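Local coordinates for protein alanine racemase (Acinetobacter baumannii, PDB 4QHR) that belongs to the alanine racemase family, pairing an N-terminal TIM-type barrel domain with a mainly beta C-terminal domain in a two-chain assembly, at residues A267-G272 with T318-W323. Residues are numbered along the deposited sequence; the frame is centred on the assembly and turned at random.
Sequences AIVSIG and TQVELW
Ile271 and Leu322 meet in the beta-rich C-terminal domain, Ile271 just past strand 264-269 and Leu322 at the corner the chain turns by strand 319-321; both strands pair antiparallel with strand 234-246. No hydrogen bond links 267-272 to 318-323. Followed outward, Ile271 first brings CB to 3.9 Å from Leu322 CD1. At CB the side chain forks: CG1 presses on the same methyl, Leu322 CD1, at 3.7 Å, while CG2 meets both Leu322 CD1 and Leu322 CD2, each at 3.8 Å. The tip, Ile271 CD1, runs on past that first methyl, 4.2 Å from Leu322 CD1. With chi1 at -150°, CG2 sits between the backbone N and the carbonyl carbon, where it bridges the two leucine methyls. An inverse gamma turn centred on Ser270, closed by a weak bond from Ile271 N to Val269 O, lies between Val269 and Ile271, both of which point toward 318-323. Leu322 shares a classic beta bulge with Trp323 opposite Phe236; its side chain also touches Val287 and Tyr277. Val320 packs on Val287 and Ile289 of strand 286-289, and Val269 on Ile305 and Ile307 of strand 305-308. The two valines approach tip to tip, Val269 CG2 lying 4.1 Å from Val320 CG2.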
ATOM      1  N   ALA A 267       3.968   2.437  23.994  1.00 11.29           N
ATOM      2  CA  ALA A 267       2.559   2.244  23.630  1.00 10.88           C
ATOM      3  C   ALA A 267       2.484   1.444  22.313  1.00 10.68           C
ATOM      4  O   ALA A 267       3.328   1.599  21.433  1.00 10.00           O
ATOM      5  CB  ALA A 267       1.884   3.571  23.472  1.00 11.28           C
ATOM      6  N   ILE A 268       1.456   0.604  22.210  1.00  9.99           N
ATOM      7  CA  ILE A 268       1.166  -0.070  20.980  1.00 10.33           C
ATOM      8  C   ILE A 268       0.037   0.693  20.284  1.00  9.78           C
ATOM      9  O   ILE A 268      -0.976   1.088  20.899  1.00  9.29           O
ATOM     10  CB  ILE A 268       0.825  -1.549  21.181  1.00 10.58           C
ATOM     11  CG1 ILE A 268       1.910  -2.252  22.001  1.00 10.82           C
ATOM     12  CG2 ILE A 268       0.626  -2.233  19.825  1.00 11.17           C
ATOM     13  CD1 ILE A 268       3.320  -2.153  21.429  1.00 10.91           C
ATOM     14  N   VAL A 269       0.225   0.900  18.974  1.00  9.15           N
ATOM     15  CA  VAL A 269      -0.694   1.669  18.178  1.00  8.73           C
ATOM     16  C   VAL A 269      -1.337   0.779  17.115  1.00  8.02           C
ATOM     17  O   VAL A 269      -0.671  -0.095  16.553  1.00  8.19           O
ATOM     18  CB  VAL A 269       0.059   2.808  17.471  1.00  9.13           C
ATOM     19  CG1 VAL A 269      -0.857   3.565  16.548  1.00  9.02           C
ATOM     20  CG2 VAL A 269       0.648   3.762  18.515  1.00  9.23           C
ATOM     21  N   SER A 270      -2.604   1.038  16.806  1.00  7.30           N
ATOM     22  CA  SER A 270      -3.343   0.237  15.891  1.00  6.77           C
ATOM     23  C   SER A 270      -3.127   0.670  14.426  1.00  6.43           C
ATOM     24  O   SER A 270      -4.071   1.031  13.739  1.00  6.36           O
ATOM     25  CB  SER A 270      -4.836   0.258  16.215  1.00  6.57           C
ATOM     26  OG  SER A 270      -5.379   1.593  16.197  1.00  6.47           O
ATOM     27  N   ILE A 271      -1.897   0.577  13.977  1.00  6.00           N
ATOM     28  CA  ILE A 271      -1.605   0.699  12.537  1.00  5.87           C
ATOM     29  C   ILE A 271      -0.411  -0.150  12.205  1.00  5.86           C
ATOM     30  O   ILE A 271       0.448  -0.352  13.084  1.00  6.03           O
ATOM     31  CB  ILE A 271      -1.331   2.151  12.186  1.00  5.84           C
ATOM     32  CG1 ILE A 271      -1.765   2.416  10.760  1.00  5.93           C
ATOM     33  CG2 ILE A 271       0.164   2.525  12.356  1.00  5.84           C
ATOM     34  CD1 ILE A 271      -3.265   2.488  10.610  1.00  5.93           C
ATOM     35  N   GLY A 272      -0.332  -0.646  10.957  1.00  5.65           N
ATOM     36  CA  GLY A 272       0.887  -1.307  10.494  1.00  5.66           C
ATOM     37  C   GLY A 272       0.920  -1.334   8.985  1.00  5.63           C
ATOM     38  O   GLY A 272       0.130  -0.623   8.331  1.00  5.83           O
ATOM     39  N   THR A 318      -5.737   7.143  23.116  1.00 12.78           N
ATOM     40  CA  THR A 318      -5.116   8.396  22.670  1.00 13.53           C
ATOM     41  C   THR A 318      -4.816   8.302  21.178  1.00 13.28           C
ATOM     42  O   THR A 318      -4.353   7.261  20.707  1.00 11.63           O
ATOM     43  CB  THR A 318      -3.818   8.663  23.395  1.00 13.74           C
ATOM     44  OG1 THR A 318      -4.115   9.051  24.733  1.00 13.27           O
ATOM     45  CG2 THR A 318      -2.958   9.692  22.728  1.00 13.75           C
ATOM     46  N   GLN A 319      -5.105   9.412  20.498  1.00 13.69           N
ATOM     47  CA  GLN A 319      -5.058   9.518  19.064  1.00 14.93           C
ATOM     48  C   GLN A 319      -3.617   9.749  18.677  1.00 11.97           C
ATOM     49  O   GLN A 319      -2.942  10.462  19.313  1.00 11.21           O
ATOM     50  CB  GLN A 319      -5.966  10.659  18.544  1.00 17.69           C
ATOM     51  CG  GLN A 319      -7.324  10.173  18.015  1.00 21.63           C
ATOM     52  CD  GLN A 319      -7.814  11.023  16.837  1.00 25.59           C
ATOM     53  OE1 GLN A 319      -8.482  12.035  17.055  1.00 28.79           O
ATOM     54  NE2 GLN A 319      -7.486  10.611  15.568  1.00 27.02           N
ATOM     55  N   VAL A 320      -3.181   9.106  17.630  1.00 10.70           N
ATOM     56  CA  VAL A 320      -1.798   9.139  17.192  1.00  9.98           C
ATOM     57  C   VAL A 320      -1.772   9.475  15.681  1.00  9.84           C
ATOM     58  O   VAL A 320      -2.477   8.809  14.893  1.00 10.10           O
ATOM     59  CB  VAL A 320      -1.143   7.760  17.390  1.00  9.87           C
ATOM     60  CG1 VAL A 320       0.283   7.717  16.830  1.00  9.54           C
ATOM     61  CG2 VAL A 320      -1.132   7.401  18.870  1.00 10.12           C
ATOM     62  N   GLU A 321      -1.024  10.510  15.317  1.00  9.53           N
ATOM     63  CA  GLU A 321      -0.928  10.954  13.945  1.00  9.68           C
ATOM     64  C   GLU A 321       0.283  10.341  13.263  1.00  9.77           C
ATOM     65  O   GLU A 321       1.433  10.551  13.691  1.00  9.82           O
ATOM     66  CB  GLU A 321      -0.850  12.484  13.882  1.00  9.59           C
ATOM     67  CG  GLU A 321      -0.641  13.024  12.459  1.00  9.62           C
ATOM     68  CD  GLU A 321      -0.571  14.556  12.453  1.00 10.06           C
ATOM     69  OE1 GLU A 321      -1.334  15.154  13.251  1.00 11.06           O
ATOM     70  OE2 GLU A 321       0.250  15.134  11.717  1.00  9.39           O
ATOM     71  N   LEU A 322       0.043   9.597  12.182  1.00  9.77           N
ATOM     72  CA  LEU A 322       1.130   8.978  11.438  1.00  9.26           C
ATOM     73  C   LEU A 322       1.677   9.945  10.419  1.00  9.26           C
ATOM     74  O   LEU A 322       2.881  10.062  10.245  1.00  9.09           O
ATOM     75  CB  LEU A 322       0.659   7.689  10.821  1.00  9.86           C
ATOM     76  CG  LEU A 322       0.087   6.845  11.952  1.00 10.42           C
ATOM     77  CD1 LEU A 322      -0.977   5.977  11.399  1.00 10.91           C
ATOM     78  CD2 LEU A 322       1.200   6.141  12.719  1.00 10.22           C
ATOM     79  N   TRP A 323       0.803  10.695   9.770  1.00  8.63           N
ATOM     80  CA  TRP A 323       1.218  11.893   9.111  1.00  8.40           C
ATOM     81  C   TRP A 323       0.039  12.786   8.921  1.00  8.65           C
ATOM     82  O   TRP A 323      -1.117  12.328   9.024  1.00  8.34           O
ATOM     83  CB  TRP A 323       1.914  11.585   7.784  1.00  8.61           C
ATOM     84  CG  TRP A 323       1.147  10.803   6.746  1.00  8.20           C
ATOM     85  CD1 TRP A 323       0.169  11.284   5.898  1.00  8.39           C
ATOM     86  CD2 TRP A 323       1.405   9.471   6.335  1.00  8.10           C
ATOM     87  NE1 TRP A 323      -0.216  10.286   5.028  1.00  8.23           N
ATOM     88  CE2 TRP A 323       0.525   9.169   5.289  1.00  8.00           C
ATOM     89  CE3 TRP A 323       2.279   8.474   6.790  1.00  7.94           C
ATOM     90  CZ2 TRP A 323       0.500   7.916   4.672  1.00  8.06           C
ATOM     91  CZ3 TRP A 323       2.246   7.233   6.170  1.00  8.10           C
ATOM     92  CH2 TRP A 323       1.366   6.984   5.108  1.00  8.09           C
TER